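Local coordinates for protein methyltransferase (Geobacter sulfurreducens PCA, PDB 3C3P) that probably transfers a methyl group from S-adenosyl-L-methionine to an oxygen atom of an acceptor substrate, at residues Ile129-Cys134 and Leu155-Asn160; Leu59-Gly64 and Arg125-Leu130; Ile78-Arg83 and Leu106-Glu111; Ile37-Arg42 and Leu67-Trp72; Ile87-Asp92 and Gly115-Ile120. All blocks are in the same frame, centred on the assembly; numbering follows the deposited sequence.

Overall arrangement
Contacts 1 and 2 form the core. Both hold strand 127-133 and share I129 and L130, and main-chain hydrogen bonds, together with packed apolar side chains, join it to strand 154-159 in contact 1 and to strand 59-63 in contact 2. Contact 2 also touches contacts 3 and 5, which lie nearer the surface at opposite ends of strand 83-88. Contact 3 is mostly arginine, carboxylate and carbonyl chemistry; contact 5 combines an aspartate-held turn with proline and isoleucine packing. Contact 4, partly buried, is wholly apolar and lays a loop on the start of helix 69-75. It meets contact 1 at F131, whose ring touches V40 and A70.

Contact 1: residues Ile129-Cys134 and Leu155-Asn160; sequences ILFMDC and LLIAVN. With EDO (1,2-ethanediol), chain K.
Two parallel strands in the middle of a Rossmann-like methyltransferase sheet run side by side here, with I129 to D133 level with L155 to V159. The backbone supplies an alternating ladder, of which V159 N to M132 O at 2.7 Å, nearly along the C=O axis, is a short rung. On the face carrying I129, F131, I157 and V159, the F131 ring crosses V159 at about a right angle. CG of F131 lies anti to the backbone N (chi1 180°), which sends the ring out until its CE1 comes within 3.6 Å of V159 CG1. I129 and I157 cross obliquely, methyl CG2 of the former 3.9 Å from CD1 of the latter; such branched side chains suit a face covered by helix 42-55. On the other face L130 and L156 lie side by side, pointing the same way, beside selenomethionine M132, with F182 of helix 181-186 packing on M132 and L156. Polar groups appear at the carboxyl ends of the strands, where methyltransferases of this class usually place their active site. N201 holds N160 OD1, while N160 ND2 donates to D133 OD1 at 2.7 Å, approaching from above the carboxylate plane an oxygen that D135 N also reaches.

Contact 2: residues Leu59-Gly64 and Arg125-Leu130; sequences LVVVPG and RDIDIL. With EDO (1,2-ethanediol), chain F.
The firm part of this contact is a short parallel pairing of V60 with I129 and V61 with L130. V61 N donates to I129 O at 2.9 Å, almost straight. One carbonyl, L59 O, takes two N-H groups, from D128 N at 2.9 Å and from I129 N at 3.1 Å, because the chain turns a corner at D128. That aspartate suits the corner: its OD2 accepts L59 N through the anti lone pair and also receives Q58 N. On one side of the pairing, V61 and I127 cross at about a right angle, V61 CG2 lying 3.6 Å from I127 CG1, while L130 CD1 reaches the ring of P63. The loose side is the exposed loop at R125 and D126, whose side chains lead away; L59 CD2 meets R125 O at 3.3 Å, and an ethanediol, probably from the crystallisation liquor, donates a hydrogen bond to the same carbonyl. Strand 59-63 thus lies between strands 127-133 and 83-88; V60 and V62 face helix 69-75, whereas I127 and L130 lean on L150 of strand 150-151.

Contact 3: residues Ile78-Arg83 and Leu106-Glu111; sequences ISISSR and LIDRVE
This is a largely polar contact between two loops, where a type I turn from S79 to S82 leads into strand 83-88 and a short 3-10 segment leads into the neighbouring strand 110-114. R109 carries it. Its aliphatic part slides past I78 in the opposite direction, R109 CD lying 3.8 Å from I78 CG1, and a bend at chi3 (68°) brings the guanidinium against the turn. R109 NH1 donates to I78 O at 2.9 Å, within the guanidinium plane and on a carbonyl lone pair. The flat group is held between I80 CA over one face and L106 CD2 over the opposite one. Along its edge D108 is gripped side-on, R109 NE bonding D108 OD1 at 2.8 Å. R109 NH2 meets the syn lone pair of D108 OD2 at 3.0 Å. R83 braces its own loop, NH1 donating to I80 O and S82 O, while D108 O lies over its guanidinium face. An alanine in place of R109 would probably loosen the turn from the 3-10 segment, losing the bond to I78 O and the grip on D108. Arginine suits the place because one planar cation serves a carbonyl and a carboxylate together, and the carboxylate probably offsets much of its charge.

Contact 4: residues Ile37-Arg42 and Leu67-Trp72; sequences IPIVDR and LGCASW
Neither segment is extended strand: I37 to D41 is an irregular loop ending at the N-cap of helix 42-55, and L67 and G68 both adopt positive phi before the chain enters helix 69-75. A phi of 60° is unusual for a residue with a side chain, such as L67, and its backbone is secured by N93 OD1 at its N and H96 ND1 at its O. The nearest alpha carbons, I39 CA and C69 CA, stay 6.4 Å apart, so side chains fill the gap. I37 and L67 cross obliquely with tips meeting, I37 CD1 to L67 CD2 at 3.6 Å. I39 sits alongside, its CB 4.0 Å from C69 CB and its CG2 near L67 CD1. C69 holds SG anti to the backbone N (chi1 -177°), which carries the sulfur to 3.9 Å from V40 CB; a small side chain fits this close approach. The glycine-bearing turn between strand 59-63 and helix 69-75, with D65 bonded to A70 N and S71 OG, is consistent with the glycine-rich loop by which class I methyltransferases typically bind S-adenosylmethionine, and probably serves the same purpose here.

Contact 5: residues Ile87-Asp92 and Gly115-Ile120; sequences IDPDRD and GDPLGI. With EDO (1,2-ethanediol), chain J; EDO (1,2-ethanediol), chain I.
D88 OD2 is held by two donors: D90 N at 2.8 Å, met through the anti lone pair and closing an Asx turn, and the side-chain amide of N93. D88 OD1 accepts D65 N and O2 of an ethanediol, probably from the crystallisation liquor, at 2.7 Å, so both oxygens of this buried carboxylate have partners. The CB of D88 points away from residues 115-120. Towards that segment the backbone does the binding, with G115 N donating to D88 O at 3.0 Å from well above the carbonyl plane. Glycine suits the site, since a CB at G115 would clash with I120 CD1. Hydrophobic contact comes from I87, whose two branches diverge: I87 CG1 meets I120 CG2 at 3.5 Å and I87 CG2 lies 3.6 Å from P117 CA. The ring of P89 crosses that of P117 at about a right angle, P89 CD to P117 CG 3.7 Å. An alanine at D88 removes all these acceptors and would probably loosen the turn into helix 91-104 and the loop at D65. Four donors around one carboxylate would tend to keep it ionised, and the bound diol is consistent with a polar pocket where such enzymes usually hold their cofactor.

Contact 1: residues Ile129-Cys134 and Leu155-Asn160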
# COMPACT_ATOMS: atom_id res chain seq x y z
N ILE A 129 -13.44 -0.99 3.13
CA ILE A 129 -12.52 -1.89 2.44
C ILE A 129 -13.29 -3.08 1.95
O ILE A 129 -13.98 -3.75 2.69
CB ILE A 129 -11.34 -2.43 3.29
CG1 ILE A 129 -10.43 -1.30 3.75
CG2 ILE A 129 -10.53 -3.43 2.48
CD1 ILE A 129 -9.22 -1.77 4.50
N LEU A 130 -13.20 -3.30 0.65
CA LEU A 130 -13.84 -4.44 0.01
C LEU A 130 -12.72 -5.34 -0.53
O LEU A 130 -11.93 -4.96 -1.42
CB LEU A 130 -14.80 -4.01 -1.10
CG LEU A 130 -15.44 -5.21 -1.83
CD1 LEU A 130 -16.29 -6.04 -0.86
CD2 LEU A 130 -16.27 -4.80 -3.05
N PHE A 131 -12.65 -6.53 0.07
CA PHE A 131 -11.65 -7.52 -0.30
C PHE A 131 -12.21 -8.40 -1.39
O PHE A 131 -13.39 -8.79 -1.35
CB PHE A 131 -11.22 -8.37 0.90
CG PHE A 131 -10.19 -9.42 0.56
CD1 PHE A 131 -8.84 -9.11 0.58
CD2 PHE A 131 -10.57 -10.70 0.24
CE1 PHE A 131 -7.88 -10.08 0.29
CE2 PHE A 131 -9.61 -11.69 -0.07
CZ PHE A 131 -8.28 -11.36 -0.03
N MSE A 132 -11.36 -8.72 -2.36
CA MSE A 132 -11.79 -9.52 -3.47
C MSE A 132 -10.73 -10.48 -4.00
O MSE A 132 -9.54 -10.17 -4.00
CB MSE A 132 -12.08 -8.50 -4.55
CG MSE A 132 -13.21 -8.84 -5.31
SE MSE A 132 -13.16 -7.77 -6.88
CE MSE A 132 -13.25 -5.97 -6.07
N ASP A 133 -11.17 -11.67 -4.42
CA ASP A 133 -10.30 -12.70 -5.03
C ASP A 133 -10.62 -12.82 -6.54
O ASP A 133 -11.69 -13.28 -6.95
CB ASP A 133 -10.42 -14.04 -4.32
CG ASP A 133 -9.43 -15.09 -4.84
OD1 ASP A 133 -8.80 -14.89 -5.92
OD2 ASP A 133 -9.28 -16.14 -4.17
N CYS A 134 -9.67 -12.38 -7.35
CA CYS A 134 -9.83 -12.39 -8.80
C CYS A 134 -9.98 -13.77 -9.41
O CYS A 134 -10.39 -13.87 -10.56
CB CYS A 134 -8.68 -11.67 -9.50
SG CYS A 134 -8.61 -9.90 -9.15
N LEU A 155 -11.57 1.61 -0.39
CA LEU A 155 -10.46 0.95 -1.01
C LEU A 155 -10.80 -0.48 -1.36
O LEU A 155 -11.26 -1.25 -0.51
CB LEU A 155 -9.26 0.91 -0.04
CG LEU A 155 -7.98 0.21 -0.51
CD1 LEU A 155 -7.26 0.94 -1.64
CD2 LEU A 155 -7.05 0.00 0.72
N LEU A 156 -10.54 -0.78 -2.62
CA LEU A 156 -10.75 -2.11 -3.17
C LEU A 156 -9.39 -2.79 -3.14
O LEU A 156 -8.38 -2.21 -3.54
CB LEU A 156 -11.26 -2.04 -4.61
CG LEU A 156 -11.61 -3.36 -5.29
CD1 LEU A 156 -12.88 -3.93 -4.66
CD2 LEU A 156 -11.81 -3.11 -6.77
N ILE A 157 -9.38 -4.02 -2.64
CA ILE A 157 -8.16 -4.87 -2.56
C ILE A 157 -8.53 -6.20 -3.22
O ILE A 157 -9.35 -6.98 -2.71
CB ILE A 157 -7.63 -5.10 -1.14
CG1 ILE A 157 -7.39 -3.77 -0.41
CG2 ILE A 157 -6.33 -5.95 -1.21
CD1 ILE A 157 -6.94 -3.91 1.04
N ALA A 158 -7.94 -6.43 -4.39
CA ALA A 158 -8.20 -7.63 -5.21
C ALA A 158 -6.93 -8.44 -5.34
O ALA A 158 -5.93 -7.99 -5.91
CB ALA A 158 -8.75 -7.23 -6.59
N VAL A 159 -6.98 -9.66 -4.81
CA VAL A 159 -5.82 -10.53 -4.84
C VAL A 159 -5.85 -11.42 -6.08
O VAL A 159 -6.85 -11.47 -6.82
CB VAL A 159 -5.66 -11.37 -3.54
CG1 VAL A 159 -5.40 -10.42 -2.33
CG2 VAL A 159 -6.86 -12.33 -3.30
N ASN A 160 -4.74 -12.11 -6.26
CA ASN A 160 -4.54 -13.02 -7.42
C ASN A 160 -4.79 -12.28 -8.72
O ASN A 160 -5.36 -12.80 -9.69
CB ASN A 160 -5.43 -14.26 -7.31
CG ASN A 160 -5.17 -15.03 -6.05
OD1 ASN A 160 -4.04 -15.10 -5.59
ND2 ASN A 160 -6.22 -15.60 -5.47
C1 EDO K . -6.40 -15.00 -12.31
O1 EDO K . -6.65 -14.54 -10.98
C2 EDO K . -5.16 -14.36 -12.95
O2 EDO K . -5.11 -12.97 -12.63

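Contact 2: residues Leu59-Gly64 and Arg125-Leu130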
# COMPACT_ATOMS: atom_id res chain seq x y z
N LEU A 59 -15.63 -0.39 8.47
CA LEU A 59 -16.21 -1.61 7.86
C LEU A 59 -15.40 -2.20 6.71
O LEU A 59 -15.07 -1.56 5.72
CB LEU A 59 -17.65 -1.34 7.38
CG LEU A 59 -18.45 -2.50 6.73
CD1 LEU A 59 -18.58 -3.69 7.71
CD2 LEU A 59 -19.84 -2.06 6.22
N VAL A 60 -15.07 -3.45 6.93
CA VAL A 60 -14.34 -4.27 5.99
C VAL A 60 -15.23 -5.45 5.66
O VAL A 60 -15.69 -6.16 6.56
CB VAL A 60 -13.00 -4.82 6.57
CG1 VAL A 60 -12.31 -5.74 5.53
CG2 VAL A 60 -12.07 -3.68 7.04
N VAL A 61 -15.41 -5.67 4.37
CA VAL A 61 -16.22 -6.77 3.85
C VAL A 61 -15.36 -7.72 2.99
O VAL A 61 -14.62 -7.32 2.09
CB VAL A 61 -17.48 -6.22 3.12
CG1 VAL A 61 -18.33 -7.37 2.52
CG2 VAL A 61 -18.30 -5.34 4.11
N VAL A 62 -15.44 -9.00 3.37
CA VAL A 62 -14.69 -10.08 2.75
C VAL A 62 -15.63 -11.15 2.21
O VAL A 62 -16.03 -12.05 2.94
CB VAL A 62 -13.76 -10.72 3.79
CG1 VAL A 62 -12.84 -11.73 3.14
CG2 VAL A 62 -12.95 -9.63 4.52
N PRO A 63 -16.04 -11.02 0.93
CA PRO A 63 -16.93 -12.01 0.33
C PRO A 63 -16.15 -13.18 -0.22
O PRO A 63 -15.61 -13.09 -1.31
CB PRO A 63 -17.62 -11.25 -0.81
CG PRO A 63 -16.96 -9.91 -0.90
CD PRO A 63 -15.81 -9.86 0.06
N GLY A 64 -16.16 -14.26 0.55
CA GLY A 64 -15.43 -15.50 0.24
C GLY A 64 -14.09 -15.42 0.94
O GLY A 64 -13.31 -14.50 0.73
N ARG A 125 -23.59 -1.52 3.72
CA ARG A 125 -23.52 -0.11 3.34
C ARG A 125 -22.27 0.57 3.89
O ARG A 125 -21.78 0.24 4.96
CB ARG A 125 -24.75 0.67 3.84
CG ARG A 125 -26.07 0.24 3.23
CD ARG A 125 -26.10 0.42 1.72
NE ARG A 125 -27.41 0.06 1.18
CZ ARG A 125 -27.75 -1.16 0.75
NH1 ARG A 125 -26.89 -2.16 0.78
NH2 ARG A 125 -28.98 -1.37 0.28
N ASP A 126 -21.77 1.54 3.13
CA ASP A 126 -20.59 2.31 3.56
C ASP A 126 -19.40 1.43 3.88
O ASP A 126 -18.80 1.52 4.94
CB ASP A 126 -20.94 3.19 4.76
CG ASP A 126 -21.89 4.32 4.39
OD1 ASP A 126 -21.71 4.94 3.33
OD2 ASP A 126 -22.79 4.60 5.20
N ILE A 127 -19.13 0.54 2.96
CA ILE A 127 -17.97 -0.36 3.05
C ILE A 127 -16.71 0.47 2.79
O ILE A 127 -16.60 1.16 1.78
CB ILE A 127 -18.05 -1.53 2.03
CG1 ILE A 127 -19.31 -2.39 2.27
CG2 ILE A 127 -16.77 -2.40 2.08
CD1 ILE A 127 -19.59 -3.42 1.16
N ASP A 128 -15.76 0.38 3.73
CA ASP A 128 -14.46 1.11 3.67
C ASP A 128 -13.41 0.32 2.94
O ASP A 128 -12.57 0.90 2.25
CB ASP A 128 -13.99 1.50 5.08
CG ASP A 128 -14.95 2.48 5.74
OD1 ASP A 128 -15.29 3.49 5.08
OD2 ASP A 128 -15.37 2.23 6.89
N ILE A 129 -13.44 -0.99 3.13
CA ILE A 129 -12.52 -1.89 2.44
C ILE A 129 -13.29 -3.08 1.95
O ILE A 129 -13.98 -3.75 2.69
CB ILE A 129 -11.34 -2.43 3.29
CG1 ILE A 129 -10.43 -1.30 3.75
CG2 ILE A 129 -10.53 -3.43 2.48
CD1 ILE A 129 -9.22 -1.77 4.50
N LEU A 130 -13.20 -3.30 0.65
CA LEU A 130 -13.84 -4.44 0.01
C LEU A 130 -12.72 -5.34 -0.53
O LEU A 130 -11.93 -4.96 -1.42
CB LEU A 130 -14.80 -4.01 -1.10
CG LEU A 130 -15.44 -5.21 -1.83
CD1 LEU A 130 -16.29 -6.04 -0.86
CD2 LEU A 130 -16.27 -4.80 -3.05
C1 EDO F . -21.65 1.28 8.16
O1 EDO F . -22.33 0.30 7.36
C2 EDO F . -20.21 0.83 8.34
O2 EDO F . -19.47 1.77 9.13

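Contact 3: residues Ile78-Arg83 and Leu106-Glu111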
# COMPACT_ATOMS: atom_id res chain seq x y z
N ILE A 78 -8.17 -3.60 13.05
CA ILE A 78 -9.28 -2.68 13.36
C ILE A 78 -9.65 -2.57 14.83
O ILE A 78 -9.36 -3.45 15.65
CB ILE A 78 -10.58 -3.07 12.54
CG1 ILE A 78 -11.16 -4.39 13.03
CG2 ILE A 78 -10.29 -3.15 11.00
CD1 ILE A 78 -12.55 -4.68 12.52
N SER A 79 -10.32 -1.46 15.15
CA SER A 79 -10.77 -1.24 16.55
C SER A 79 -12.02 -2.03 16.86
O SER A 79 -12.69 -2.60 16.00
CB SER A 79 -11.06 0.23 16.87
OG SER A 79 -12.13 0.75 16.07
N ILE A 80 -12.34 -1.97 18.14
CA ILE A 80 -13.51 -2.65 18.70
C ILE A 80 -14.78 -2.01 18.15
O ILE A 80 -15.84 -2.64 18.09
CB ILE A 80 -13.52 -2.60 20.25
CG1 ILE A 80 -14.60 -3.53 20.83
CG2 ILE A 80 -13.71 -1.17 20.75
CD1 ILE A 80 -14.63 -3.56 22.34
N SER A 81 -14.65 -0.76 17.74
CA SER A 81 -15.79 0.01 17.22
C SER A 81 -16.04 -0.29 15.72
O SER A 81 -17.09 0.04 15.17
CB SER A 81 -15.59 1.51 17.48
OG SER A 81 -14.41 2.00 16.88
N SER A 82 -15.08 -0.97 15.12
CA SER A 82 -15.17 -1.37 13.70
C SER A 82 -15.53 -2.83 13.56
O SER A 82 -15.54 -3.61 14.53
CB SER A 82 -13.87 -1.13 12.98
OG SER A 82 -13.46 0.21 13.15
N ARG A 83 -15.81 -3.20 12.32
CA ARG A 83 -16.21 -4.55 11.96
C ARG A 83 -15.68 -5.09 10.64
O ARG A 83 -15.46 -4.36 9.68
CB ARG A 83 -17.74 -4.65 11.84
CG ARG A 83 -18.54 -4.47 13.13
CD ARG A 83 -18.32 -5.59 14.11
NE ARG A 83 -19.10 -5.39 15.33
CZ ARG A 83 -18.70 -4.69 16.39
NH1 ARG A 83 -17.51 -4.11 16.42
NH2 ARG A 83 -19.50 -4.60 17.44
N LEU A 106 -10.81 -11.65 19.03
CA LEU A 106 -11.23 -10.69 17.97
C LEU A 106 -12.60 -11.03 17.37
O LEU A 106 -13.08 -10.32 16.50
CB LEU A 106 -10.17 -10.58 16.86
CG LEU A 106 -8.79 -10.10 17.35
CD1 LEU A 106 -7.76 -10.15 16.25
CD2 LEU A 106 -8.89 -8.69 17.96
N ILE A 107 -13.22 -12.09 17.88
CA ILE A 107 -14.55 -12.50 17.40
C ILE A 107 -15.53 -11.38 17.79
O ILE A 107 -16.65 -11.27 17.28
CB ILE A 107 -14.98 -13.90 17.96
CG1 ILE A 107 -16.22 -14.43 17.22
CG2 ILE A 107 -15.22 -13.84 19.47
CD1 ILE A 107 -16.03 -14.60 15.72
N ASP A 108 -15.04 -10.52 18.69
CA ASP A 108 -15.80 -9.35 19.20
C ASP A 108 -15.98 -8.24 18.15
O ASP A 108 -16.76 -7.30 18.33
CB ASP A 108 -15.14 -8.75 20.47
CG ASP A 108 -13.71 -8.20 20.23
OD1 ASP A 108 -13.20 -8.26 19.11
OD2 ASP A 108 -13.09 -7.70 21.19
N ARG A 109 -15.27 -8.37 17.05
CA ARG A 109 -15.36 -7.33 16.00
C ARG A 109 -15.38 -7.92 14.60
O ARG A 109 -15.02 -7.27 13.61
CB ARG A 109 -14.22 -6.35 16.14
CG ARG A 109 -12.91 -6.92 15.74
CD ARG A 109 -11.82 -6.09 16.33
NE ARG A 109 -11.84 -6.26 17.77
CZ ARG A 109 -11.05 -5.61 18.62
NH1 ARG A 109 -10.16 -4.73 18.15
NH2 ARG A 109 -11.14 -5.85 19.92
N VAL A 110 -15.80 -9.17 14.55
CA VAL A 110 -15.96 -9.92 13.29
C VAL A 110 -17.31 -10.62 13.25
O VAL A 110 -17.73 -11.33 14.20
CB VAL A 110 -14.86 -10.98 13.06
CG1 VAL A 110 -15.07 -11.70 11.72
CG2 VAL A 110 -13.49 -10.34 13.07
N GLU A 111 -18.01 -10.36 12.16
CA GLU A 111 -19.32 -10.95 11.87
C GLU A 111 -19.10 -12.00 10.80
O GLU A 111 -18.65 -11.68 9.70
CB GLU A 111 -20.34 -9.91 11.39
CG GLU A 111 -21.67 -10.55 10.97
CD GLU A 111 -22.65 -9.62 10.26
OE1 GLU A 111 -22.52 -8.36 10.33
OE2 GLU A 111 -23.57 -10.17 9.63

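Contact 4: residues Ile37-Arg42 and Leu67-Trp72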
# COMPACT_ATOMS: atom_id res chain seq x y z
N ILE A 37 -6.73 -25.84 0.20
CA ILE A 37 -7.38 -24.53 0.17
C ILE A 37 -6.41 -23.38 -0.14
O ILE A 37 -5.39 -23.23 0.54
CB ILE A 37 -8.11 -24.25 1.52
CG1 ILE A 37 -9.20 -25.29 1.77
CG2 ILE A 37 -8.70 -22.83 1.53
CD1 ILE A 37 -9.86 -25.21 3.13
N PRO A 38 -6.70 -22.60 -1.20
CA PRO A 38 -5.80 -21.47 -1.46
C PRO A 38 -6.01 -20.35 -0.46
O PRO A 38 -7.15 -19.97 -0.16
CB PRO A 38 -6.19 -20.99 -2.87
CG PRO A 38 -7.52 -21.64 -3.16
CD PRO A 38 -7.63 -22.86 -2.32
N ILE A 39 -4.90 -19.89 0.11
CA ILE A 39 -4.92 -18.78 1.08
C ILE A 39 -3.84 -17.74 0.79
O ILE A 39 -2.82 -17.99 0.14
CB ILE A 39 -4.80 -19.25 2.59
CG1 ILE A 39 -3.42 -19.84 2.90
CG2 ILE A 39 -5.94 -20.22 2.97
CD1 ILE A 39 -3.21 -20.18 4.39
N VAL A 40 -4.12 -16.54 1.28
CA VAL A 40 -3.23 -15.39 1.18
C VAL A 40 -1.84 -15.69 1.79
O VAL A 40 -1.79 -16.08 2.94
CB VAL A 40 -3.91 -14.14 1.90
CG1 VAL A 40 -2.92 -13.11 2.36
CG2 VAL A 40 -4.98 -13.54 0.97
N ASP A 41 -0.74 -15.54 1.03
CA ASP A 41 0.61 -15.78 1.64
C ASP A 41 0.95 -14.68 2.68
O ASP A 41 0.25 -13.66 2.78
CB ASP A 41 1.77 -16.05 0.64
CG ASP A 41 2.22 -14.84 -0.20
OD1 ASP A 41 1.86 -13.66 0.02
OD2 ASP A 41 3.07 -15.10 -1.09
N ARG A 42 2.03 -14.89 3.42
CA ARG A 42 2.41 -13.92 4.49
C ARG A 42 2.75 -12.53 4.03
O ARG A 42 2.36 -11.58 4.67
CB ARG A 42 3.56 -14.43 5.38
CG ARG A 42 3.17 -15.52 6.35
CD ARG A 42 4.39 -15.99 7.16
NE ARG A 42 4.91 -15.00 8.12
CZ ARG A 42 6.08 -15.15 8.75
NH1 ARG A 42 6.85 -16.18 8.46
NH2 ARG A 42 6.53 -14.25 9.61
N LEU A 67 -10.59 -20.36 4.92
CA LEU A 67 -10.15 -20.52 6.30
C LEU A 67 -10.19 -19.22 7.10
O LEU A 67 -9.67 -19.17 8.22
CB LEU A 67 -8.73 -21.11 6.37
CG LEU A 67 -8.49 -22.48 5.75
CD1 LEU A 67 -7.04 -22.83 5.96
CD2 LEU A 67 -9.40 -23.56 6.32
N GLY A 68 -10.85 -18.22 6.56
CA GLY A 68 -10.92 -16.92 7.23
C GLY A 68 -9.55 -16.24 7.26
O GLY A 68 -9.28 -15.38 8.09
N CYS A 69 -8.71 -16.62 6.32
CA CYS A 69 -7.35 -16.06 6.29
C CYS A 69 -7.30 -14.53 6.13
O CYS A 69 -6.57 -13.83 6.84
CB CYS A 69 -6.51 -16.72 5.20
SG CYS A 69 -4.82 -16.13 5.18
N ALA A 70 -8.05 -14.01 5.17
CA ALA A 70 -8.08 -12.56 4.91
C ALA A 70 -8.66 -11.82 6.09
O ALA A 70 -8.15 -10.79 6.54
CB ALA A 70 -8.90 -12.25 3.62
N SER A 71 -9.73 -12.39 6.63
CA SER A 71 -10.44 -11.80 7.78
C SER A 71 -9.55 -11.77 9.01
O SER A 71 -9.66 -10.88 9.86
CB SER A 71 -11.72 -12.58 8.07
OG SER A 71 -12.59 -12.57 6.95
N TRP A 72 -8.65 -12.74 9.09
CA TRP A 72 -7.75 -12.83 10.22
C TRP A 72 -6.82 -11.61 10.20
O TRP A 72 -6.62 -10.94 11.22
CB TRP A 72 -6.99 -14.16 10.20
CG TRP A 72 -6.17 -14.33 11.37
CD1 TRP A 72 -6.56 -14.82 12.60
CD2 TRP A 72 -4.81 -13.99 11.49
NE1 TRP A 72 -5.50 -14.81 13.46
CE2 TRP A 72 -4.41 -14.30 12.81
CE3 TRP A 72 -3.88 -13.45 10.62
CZ2 TRP A 72 -3.12 -14.10 13.26
CZ3 TRP A 72 -2.59 -13.25 11.08
CH2 TRP A 72 -2.22 -13.56 12.37

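Contact 5: residues Ile87-Asp92 and Gly115-Ile120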
# COMPACT_ATOMS: atom_id res chain seq x y z
N ILE A 87 -18.21 -13.50 4.70
CA ILE A 87 -19.24 -14.39 4.13
C ILE A 87 -18.57 -15.48 3.29
O ILE A 87 -17.68 -15.22 2.48
CB ILE A 87 -20.31 -13.65 3.26
CG1 ILE A 87 -20.93 -12.45 3.96
CG2 ILE A 87 -21.42 -14.60 2.81
CD1 ILE A 87 -20.13 -11.18 3.77
N ASP A 88 -18.98 -16.71 3.52
CA ASP A 88 -18.43 -17.84 2.77
C ASP A 88 -19.46 -18.98 2.64
O ASP A 88 -20.20 -19.29 3.58
CB ASP A 88 -17.12 -18.32 3.42
CG ASP A 88 -16.33 -19.27 2.53
OD1 ASP A 88 -15.38 -18.77 1.87
OD2 ASP A 88 -16.68 -20.48 2.40
N PRO A 89 -19.52 -19.60 1.45
CA PRO A 89 -20.53 -20.64 1.33
C PRO A 89 -20.20 -21.90 2.10
O PRO A 89 -21.10 -22.68 2.44
CB PRO A 89 -20.56 -20.91 -0.18
CG PRO A 89 -19.31 -20.41 -0.71
CD PRO A 89 -18.89 -19.27 0.17
N ASP A 90 -18.94 -22.08 2.44
CA ASP A 90 -18.55 -23.31 3.16
C ASP A 90 -18.56 -23.14 4.68
O ASP A 90 -17.94 -22.23 5.24
CB ASP A 90 -17.19 -23.80 2.66
CG ASP A 90 -16.85 -25.20 3.15
OD1 ASP A 90 -17.72 -25.83 3.78
OD2 ASP A 90 -15.73 -25.67 2.90
N ARG A 91 -19.28 -24.04 5.33
CA ARG A 91 -19.42 -24.03 6.81
C ARG A 91 -18.10 -24.28 7.54
O ARG A 91 -17.89 -23.80 8.65
CB ARG A 91 -20.48 -25.04 7.29
CG ARG A 91 -20.13 -26.51 7.07
N ASP A 92 -17.18 -24.99 6.88
CA ASP A 92 -15.86 -25.34 7.48
C ASP A 92 -14.92 -24.13 7.51
O ASP A 92 -14.01 -24.03 8.35
CB ASP A 92 -15.21 -26.50 6.73
CG ASP A 92 -16.04 -27.78 6.77
OD1 ASP A 92 -16.87 -27.95 7.70
OD2 ASP A 92 -15.85 -28.63 5.88
N GLY A 115 -23.10 -18.43 3.65
CA GLY A 115 -24.05 -18.05 2.61
C GLY A 115 -23.42 -17.58 1.31
O GLY A 115 -22.23 -17.78 1.09
N ASP A 116 -24.22 -16.93 0.48
CA ASP A 116 -23.73 -16.43 -0.81
C ASP A 116 -22.90 -15.17 -0.58
O ASP A 116 -23.43 -14.16 -0.12
CB ASP A 116 -24.86 -16.10 -1.77
CG ASP A 116 -24.35 -15.68 -3.13
OD1 ASP A 116 -23.60 -16.47 -3.76
OD2 ASP A 116 -24.70 -14.58 -3.59
N PRO A 117 -21.60 -15.20 -0.95
CA PRO A 117 -20.77 -14.01 -0.67
C PRO A 117 -21.30 -12.65 -1.17
O PRO A 117 -21.39 -11.70 -0.37
CB PRO A 117 -19.42 -14.38 -1.32
CG PRO A 117 -19.38 -15.86 -1.26
CD PRO A 117 -20.79 -16.28 -1.53
N LEU A 118 -21.67 -12.56 -2.44
CA LEU A 118 -22.11 -11.27 -3.03
C LEU A 118 -23.53 -10.94 -2.68
O LEU A 118 -23.88 -9.77 -2.51
CB LEU A 118 -21.93 -11.23 -4.54
CG LEU A 118 -20.47 -11.18 -4.98
CD1 LEU A 118 -20.44 -11.08 -6.47
CD2 LEU A 118 -19.75 -9.99 -4.34
N GLY A 119 -24.34 -11.99 -2.57
CA GLY A 119 -25.75 -11.84 -2.22
C GLY A 119 -25.88 -11.14 -0.88
O GLY A 119 -26.67 -10.21 -0.71
N ILE A 120 -25.08 -11.59 0.08
CA ILE A 120 -25.08 -11.04 1.43
C ILE A 120 -24.31 -9.72 1.53
O ILE A 120 -24.75 -8.77 2.19
CB ILE A 120 -24.55 -12.09 2.45
CG1 ILE A 120 -25.56 -13.25 2.53
CG2 ILE A 120 -24.31 -11.45 3.80
CD1 ILE A 120 -25.15 -14.38 3.44
C1 EDO J . -17.05 -30.16 2.09
O1 EDO J . -18.34 -30.68 1.75
C2 EDO J . -17.22 -28.93 2.98
O2 EDO J . -15.94 -28.31 3.18
C1 EDO I . -14.42 -18.28 -1.84
O1 EDO I . -15.60 -17.69 -2.40
C2 EDO I . -14.82 -19.60 -1.19
O2 EDO I . -13.95 -19.91 -0.09